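Local coordinates for four helix bundle protein (Bacteroides thetaiotaomicron VPI-5482, PDB 2RLD), which is of unknown function but belongs to the family of 23S rRNA-intervening-sequence (S23) proteins, folds as a four-helix bundle and binds calcium in the crystal, at the interface of chains A and B. Sequence-based numbering; all coordinates share one arbitrary frame. Chains: chain A/B, Uncharacterized protein.

Contact 1 and contact 2 lie side by side along helix 62-88 of chain A, the centres of their C-alpha atoms about 13 Å apart. A:Tyr81 belongs to both, its backbone beside the polar patch and its ring in the apolar one. On chain B, helix 38-57 supplies residues to each contact, while helix 7-32 enters at contact 2. Helix 62-88 thus meets B through charge and amide groups at contact 1, where helix 94-115 flanks it, and through aliphatic packing at contact 2. Five copies make up the deposited assembly; the structure alone does not show that this pairing is the one used in the cell.

Contact 1: the interface of chains A and B. Residues chain A 77, 80-81, 105, 108; chain B 54-55, 58.
The guanidinium group of B:Arg54 has A:Glu80 over one face: the methylene carbon CB of A:Glu80 stands 3.3 Å above the plane, offset toward its rim. NH2 of B:Arg54 makes a salt bridge, also a hydrogen bond, with the carboxylate oxygen OE1 of A:Glu80 at 3.0 Å, OE1 lying tilted out of the guanidinium plane. The two flat groups are turned 63° apart, and OE1 is met from above the carboxylate plane, not head-on. Arginine suits this place because it is long enough to span the gap: its CG is anti to the backbone N (chi1 179°) and the chain runs extended to NE. Within chain A, the amide ND2 of A:Asn108 gives OE1 of A:Glu80 a second hydrogen bond, also 3.0 Å, on its syn lone pair. Two donors therefore grip one oxygen, which should steady the carboxylate for the arginine. The amides of A:Asn77 and B:Gln58 are modelled too close for their mutual orientation to be trusted, so a weak hydrogen bond from NE of B:Arg54 to OD1 of A:Asn77 is tentative. Water 1 lies between ND2 of A:Asn77 and the carboxylate OE1 of B:Glu55; asparagine offers it an N-H on a short stem that stays near the helix. The patch joins helices 62-88 and 94-115 of chain A to helix 38-57 of chain B and to B:Gln58, just beyond its C-terminal end.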
# COMPACT_ATOMS: atom_id res chain seq x y z
N ASN A 77 -7.34 -4.50 -15.52
CA ASN A 77 -6.35 -4.29 -16.57
C ASN A 77 -4.98 -4.80 -16.17
O ASN A 77 -4.28 -5.35 -17.03
CB ASN A 77 -6.28 -2.81 -16.96
CG ASN A 77 -7.45 -2.41 -17.90
OD1 ASN A 77 -7.66 -3.06 -18.94
ND2 ASN A 77 -8.21 -1.38 -17.53
N GLU A 80 -5.08 -8.51 -16.60
CA GLU A 80 -5.07 -8.84 -18.00
C GLU A 80 -3.69 -8.67 -18.60
O GLU A 80 -3.32 -9.41 -19.51
CB GLU A 80 -6.08 -7.97 -18.73
CG GLU A 80 -7.54 -8.40 -18.39
CD GLU A 80 -8.53 -7.28 -18.33
OE1 GLU A 80 -8.26 -6.16 -18.79
OE2 GLU A 80 -9.61 -7.55 -17.74
N TYR A 81 -2.94 -7.70 -18.10
CA TYR A 81 -1.50 -7.57 -18.52
C TYR A 81 -0.69 -8.72 -18.04
O TYR A 81 0.11 -9.26 -18.80
CB TYR A 81 -0.77 -6.28 -18.08
CG TYR A 81 0.41 -5.94 -19.01
CD1 TYR A 81 0.20 -5.79 -20.37
CD2 TYR A 81 1.73 -5.76 -18.54
CE1 TYR A 81 1.21 -5.51 -21.23
CE2 TYR A 81 2.75 -5.47 -19.41
CZ TYR A 81 2.49 -5.35 -20.76
OH TYR A 81 3.50 -5.04 -21.63
N THR A 105 -12.19 -9.68 -19.01
CA THR A 105 -12.65 -8.58 -19.84
C THR A 105 -14.19 -8.37 -19.76
O THR A 105 -14.68 -7.26 -19.96
CB THR A 105 -12.09 -8.72 -21.27
OG1 THR A 105 -12.56 -9.93 -21.86
CG2 THR A 105 -10.56 -8.76 -21.23
N ASN A 108 -14.37 -5.89 -17.08
CA ASN A 108 -14.03 -4.54 -17.58
C ASN A 108 -15.27 -3.92 -18.19
O ASN A 108 -15.58 -2.76 -17.97
CB ASN A 108 -12.96 -4.56 -18.69
CG ASN A 108 -11.57 -4.93 -18.19
OD1 ASN A 108 -11.42 -5.87 -17.43
ND2 ASN A 108 -10.54 -4.24 -18.69
N ARG B 54 -1.47 -0.32 -21.83
CA ARG B 54 -2.69 -1.09 -22.05
C ARG B 54 -3.92 -0.29 -21.64
O ARG B 54 -4.88 -0.23 -22.38
CB ARG B 54 -2.66 -2.39 -21.27
CG ARG B 54 -3.90 -3.18 -21.45
CD ARG B 54 -4.04 -4.29 -20.43
NE ARG B 54 -5.38 -4.87 -20.54
CZ ARG B 54 -5.72 -5.78 -21.44
NH1 ARG B 54 -4.82 -6.27 -22.30
NH2 ARG B 54 -6.96 -6.23 -21.48
N GLU B 55 -3.87 0.31 -20.46
CA GLU B 55 -4.95 1.19 -19.99
C GLU B 55 -5.20 2.36 -20.95
O GLU B 55 -6.36 2.72 -21.24
CB GLU B 55 -4.63 1.72 -18.60
CG GLU B 55 -4.73 0.66 -17.50
CD GLU B 55 -4.68 1.27 -16.13
OE1 GLU B 55 -5.70 1.84 -15.70
OE2 GLU B 55 -3.63 1.16 -15.47
N GLN B 58 -7.24 1.33 -23.69
CA GLN B 58 -8.64 1.13 -23.33
C GLN B 58 -9.32 2.41 -22.86
O GLN B 58 -10.48 2.38 -22.46
CB GLN B 58 -8.76 0.04 -22.28
CG GLN B 58 -8.27 -1.32 -22.77
CD GLN B 58 -8.35 -2.39 -21.71
OE1 GLN B 58 -7.98 -3.54 -21.93
NE2 GLN B 58 -8.84 -2.01 -20.54
O HOH W 1 -8.06 1.14 -16.10

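Contact 2: the interface of chains A and B. Residues chain A 81, 85, 88; chain B 15-16, 19-20, 47.
Aliphatic packing dominates where A:Leu85 meets B:Leu16, B:Ala19 and B:Val20. Branch CD2 of A:Leu85 does most of the touching: it makes a snug methyl-to-methyl contact of 3.3 Å with CD1 of B:Leu16 and lies 3.6 Å from CB of B:Ala19. The two leucines run antiparallel alongside one another, each branched end fitting beside the other. Alanine suits its position because its lone methyl lets the leucine come close to helix 7-32, while branch CG2 of B:Val20 adds a further wall, 3.8 Å from the same CD2. With chi1 at -177° the isobutyl group of B:Leu16 is swung away from its backbone N, and the branch point then sends CD1 toward A:Leu85 and A:Tyr81 and CD2 toward A:Arg88. From A:Arg88 the aliphatic stem takes part, roughly perpendicular to B:Val20: its CG lies 3.9 Å from CG2 of that valine. A long residue with a charged end can thus line an apolar patch with its methylenes.

Ring-to-methyl contacts come from A:Tyr81, whose ring carbon CZ is 3.9 Å from CD1 of B:Leu16 and whose CE2 approaches B:Ala19 and the backbone O of B:Thr47. One polar link runs through water. Tyrosine suits this border, having a flat apolar ring with a hydroxyl at its far end: water 2 sits in the ring plane, 2.8 Å from OH of A:Tyr81. The same water 2 oxygen lies 2.9 Å from the hydroxyl OG of B:Ser15.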
# COMPACT_ATOMS: atom_id res chain seq x y z
N TYR A 81 -2.94 -7.70 -18.10
CA TYR A 81 -1.50 -7.57 -18.52
C TYR A 81 -0.69 -8.72 -18.04
O TYR A 81 0.11 -9.26 -18.80
CB TYR A 81 -0.77 -6.28 -18.08
CG TYR A 81 0.41 -5.94 -19.01
CD1 TYR A 81 0.20 -5.79 -20.37
CD2 TYR A 81 1.73 -5.76 -18.54
CE1 TYR A 81 1.21 -5.51 -21.23
CE2 TYR A 81 2.75 -5.47 -19.41
CZ TYR A 81 2.49 -5.35 -20.76
OH TYR A 81 3.50 -5.04 -21.63
N LEU A 85 1.51 -11.44 -20.28
CA LEU A 85 2.89 -11.86 -20.01
C LEU A 85 2.99 -13.39 -19.86
O LEU A 85 3.92 -13.98 -20.40
CB LEU A 85 3.39 -11.15 -18.77
CG LEU A 85 3.77 -9.68 -19.01
CD1 LEU A 85 4.12 -8.93 -17.71
CD2 LEU A 85 4.94 -9.58 -20.00
N ARG A 88 2.67 -14.99 -23.31
CA ARG A 88 3.88 -14.65 -24.04
C ARG A 88 5.08 -15.48 -23.61
O ARG A 88 5.89 -15.90 -24.45
CB ARG A 88 4.17 -13.14 -23.92
CG ARG A 88 5.55 -12.72 -24.25
CD ARG A 88 5.85 -12.94 -25.72
NE ARG A 88 7.20 -12.50 -26.07
CZ ARG A 88 8.32 -13.11 -25.68
NH1 ARG A 88 8.29 -14.21 -24.95
NH2 ARG A 88 9.49 -12.62 -26.04
N SER B 15 6.92 -2.65 -25.16
CA SER B 15 6.67 -2.62 -23.71
C SER B 15 6.43 -4.03 -23.17
O SER B 15 6.86 -4.34 -22.08
CB SER B 15 5.57 -1.61 -23.35
OG SER B 15 4.30 -2.03 -23.78
N LEU B 16 5.77 -4.90 -23.95
CA LEU B 16 5.61 -6.30 -23.55
C LEU B 16 6.95 -7.03 -23.50
O LEU B 16 7.25 -7.73 -22.56
CB LEU B 16 4.62 -7.02 -24.48
CG LEU B 16 4.33 -8.48 -24.10
CD1 LEU B 16 3.49 -8.53 -22.82
CD2 LEU B 16 3.64 -9.33 -25.19
N ALA B 19 8.82 -5.82 -20.53
CA ALA B 19 8.27 -6.46 -19.32
C ALA B 19 8.84 -7.84 -19.10
O ALA B 19 9.21 -8.20 -17.98
CB ALA B 19 6.68 -6.51 -19.35
N VAL B 20 8.95 -8.65 -20.15
CA VAL B 20 9.56 -9.96 -20.02
C VAL B 20 11.02 -9.82 -19.60
O VAL B 20 11.47 -10.52 -18.70
CB VAL B 20 9.46 -10.77 -21.34
CG1 VAL B 20 10.31 -12.06 -21.28
CG2 VAL B 20 7.97 -11.03 -21.68
N THR B 47 7.33 -3.40 -15.32
CA THR B 47 6.13 -4.00 -15.86
C THR B 47 4.97 -3.02 -15.89
O THR B 47 4.06 -3.19 -16.69
CB THR B 47 5.76 -5.24 -15.10
OG1 THR B 47 5.40 -4.89 -13.75
CG2 THR B 47 6.96 -6.27 -15.14
O HOH W 2 2.48 -4.27 -24.08